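Local coordinates for protein frutapin (Artocarpus altilis, PDB 5KRP) that probably binds carbohydrates, as a breadfruit lectin of the jacalin-related family, at residues 28-33 and 66-71. Residues are numbered along the deposited sequence; the frame is centred on the assembly and turned at random.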
loop_
_atom_site.group_PDB
_atom_site.type_symbol
_atom_site.label_atom_id
_atom_site.label_comp_id
_atom_site.label_asym_id
_atom_site.label_seq_id
_atom_site.Cartn_x
_atom_site.Cartn_y
_atom_site.Cartn_z
ATOM N N ARG A 28 -2.238 -4.099 20.108
ATOM C CA ARG A 28 -2.331 -3.649 21.498
ATOM C C ARG A 28 -1.739 -4.667 22.466
ATOM O O ARG A 28 -0.892 -4.326 23.240
ATOM C CB ARG A 28 -3.779 -3.381 21.831
ATOM C CG ARG A 28 -4.277 -2.029 21.263
ATOM C CD ARG A 28 -5.778 -1.948 21.304
ATOM N NE ARG A 28 -6.273 -0.661 20.829
ATOM C CZ ARG A 28 -6.348 0.462 21.530
ATOM N NH1 ARG A 28 -5.922 0.503 22.793
ATOM N NH2 ARG A 28 -6.798 1.586 20.915
ATOM N N ILE A 29 -2.207 -5.914 22.385
ATOM C CA ILE A 29 -1.777 -6.981 23.340
ATOM C C ILE A 29 -1.593 -8.261 22.599
ATOM O O ILE A 29 -2.458 -8.697 21.795
ATOM C CB ILE A 29 -2.823 -7.187 24.475
ATOM C CG1 ILE A 29 -2.974 -5.923 25.341
ATOM C CG2 ILE A 29 -2.533 -8.430 25.369
ATOM C CD1 ILE A 29 -4.273 -5.850 26.143
ATOM N N ILE A 30 -0.538 -8.957 23.012
ATOM C CA ILE A 30 -0.288 -10.350 22.565
ATOM C C ILE A 30 -0.321 -11.278 23.790
ATOM O O ILE A 30 0.335 -10.966 24.758
ATOM C CB ILE A 30 1.054 -10.504 21.836
ATOM C CG1 ILE A 30 1.033 -9.662 20.552
ATOM C CG2 ILE A 30 1.282 -11.970 21.459
ATOM C CD1 ILE A 30 2.405 -9.466 19.944
ATOM N N GLU A 31 -1.136 -12.337 23.734
ATOM C CA GLU A 31 -1.180 -13.356 24.833
ATOM C C GLU A 31 -0.722 -14.697 24.275
ATOM O O GLU A 31 -1.222 -15.146 23.258
ATOM C CB GLU A 31 -2.604 -13.499 25.358
ATOM C CG GLU A 31 -3.158 -12.217 25.979
ATOM C CD GLU A 31 -4.578 -12.386 26.528
ATOM O OE1 GLU A 31 -4.740 -13.194 27.487
ATOM O OE2 GLU A 31 -5.509 -11.713 26.018
ATOM N N LEU A 32 0.240 -15.327 24.926
ATOM C CA LEU A 32 0.650 -16.596 24.474
ATOM C C LEU A 32 0.885 -17.503 25.670
ATOM O O LEU A 32 0.951 -17.014 26.801
ATOM C CB LEU A 32 1.881 -16.450 23.582
ATOM C CG LEU A 32 3.121 -15.826 24.118
ATOM C CD1 LEU A 32 3.972 -16.898 24.866
ATOM C CD2 LEU A 32 3.974 -15.262 23.015
ATOM N N SER A 33 0.927 -18.816 25.396
ATOM C CA SER A 33 1.392 -19.808 26.424
ATOM C C SER A 33 2.616 -20.538 25.909
ATOM O O SER A 33 2.857 -20.620 24.684
ATOM C CB SER A 33 0.292 -20.767 26.834
ATOM O OG SER A 33 0.047 -21.711 25.826
ATOM N N VAL A 66 1.367 -15.794 29.284
ATOM C CA VAL A 66 1.967 -14.481 29.398
ATOM C C VAL A 66 1.207 -13.439 28.562
ATOM O O VAL A 66 0.630 -13.766 27.532
ATOM C CB VAL A 66 3.429 -14.512 29.023
ATOM C CG1 VAL A 66 3.638 -14.807 27.562
ATOM C CG2 VAL A 66 4.148 -13.200 29.401
ATOM N N LYS A 67 1.143 -12.218 29.071
ATOM C CA LYS A 67 0.441 -11.123 28.411
ATOM C C LYS A 67 1.467 -10.032 28.095
ATOM O O LYS A 67 2.150 -9.494 28.994
ATOM C CB LYS A 67 -0.651 -10.631 29.342
ATOM C CG LYS A 67 -1.440 -9.457 28.908
ATOM C CD LYS A 67 -2.500 -9.116 29.968
ATOM C CE LYS A 67 -3.365 -7.947 29.456
ATOM N NZ LYS A 67 -4.270 -7.285 30.443
ATOM N N ILE A 68 1.571 -9.668 26.812
ATOM C CA ILE A 68 2.491 -8.645 26.344
ATOM C C ILE A 68 1.634 -7.412 26.019
ATOM O O ILE A 68 0.781 -7.476 25.110
ATOM C CB ILE A 68 3.232 -9.145 25.095
ATOM C CG1 ILE A 68 4.050 -10.380 25.468
ATOM C CG2 ILE A 68 4.085 -8.052 24.420
ATOM C CD1 ILE A 68 4.526 -11.135 24.297
ATOM N N GLU A 69 1.771 -6.351 26.784
ATOM C CA GLU A 69 0.944 -5.183 26.642
ATOM C C GLU A 69 1.801 -4.039 26.071
ATOM O O GLU A 69 2.695 -3.544 26.740
ATOM C CB GLU A 69 0.332 -4.826 27.991
ATOM C CG GLU A 69 -0.708 -3.723 27.852
ATOM C CD GLU A 69 -1.727 -3.654 28.995
ATOM O OE1 GLU A 69 -1.722 -4.533 29.923
ATOM O OE2 GLU A 69 -2.545 -2.706 28.881
ATOM N N LEU A 70 1.587 -3.647 24.813
ATOM C CA LEU A 70 2.390 -2.586 24.186
ATOM C C LEU A 70 1.735 -1.237 24.516
ATOM O O LEU A 70 0.491 -1.123 24.659
ATOM C CB LEU A 70 2.416 -2.781 22.668
ATOM C CG LEU A 70 2.966 -4.147 22.214
ATOM C CD1 LEU A 70 2.883 -4.384 20.708
ATOM C CD2 LEU A 70 4.392 -4.339 22.628
ATOM N N GLN A 71 2.574 -0.227 24.633
ATOM C CA GLN A 71 2.086 1.154 24.855
ATOM C C GLN A 71 1.598 1.752 23.480
ATOM O O GLN A 71 2.208 2.660 22.896
ATOM C CB GLN A 71 3.174 1.995 25.453
ATOM C CG GLN A 71 3.704 1.502 26.773
ATOM C CD GLN A 71 4.974 2.264 27.230
ATOM O OE1 GLN A 71 5.983 2.375 26.495
ATOM N NE2 GLN A 71 4.926 2.787 28.454
HETATM O O HOH W 1 -1.992 -1.957 24.836
#
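Ile29 fits its branched side chain into the hollow between Lys67 and Glu69 on the neighbouring antiparallel strand. With CG1 beside the backbone N (chi1 -63°) and CG2 anti to it, the two branches spread, CG2 toward Lys67 and CG1 toward Glu69. Ile29 CG2 lies 3.8 Å from Lys67 CG, while Ile29 CD1 reaches Lys67 CE at 4.0 Å, the isoleucine lying slantwise to the lysine chain. On the other flank Ile29 CG1 runs alongside the aliphatic part of Glu69, 4.0 Å from Glu69 CG. The extended Lys67 thus lends its methylenes to an apolar patch, and its ammonium group makes a long ion pair with Glu69 OE1. The bumps of the opposite face are Leu32, Val66, Ile30 and Ile68. Leu32 and Val66 stand shoulder to shoulder, and Leu32 CD1 presses on Val66 CG1 at 3.4 Å, tighter than normal van der Waals contact; Ile30 and Ile68 meet CB to CB. This ridge faces Phe102 and Tyr113 of the adjoining sheet, within the three-sheet beta-prism fold of jacalin-related lectins. Ile30 and Ile68 form a hydrogen-bonded pair, the Ile68 N to Ile30 O bond measuring 2.7 Å, and Leu32 pairs likewise with Val66. Just past the end of strand 64-69, Leu70 N still donates to Arg28 O at 3.0 Å, and one water donates to both Arg28 O and Leu70 O. Arg28 and Ile29 together sit across from the single residue Ile44, a classic beta bulge, and Arg28 NH2 forms a salt bridge with Asp46.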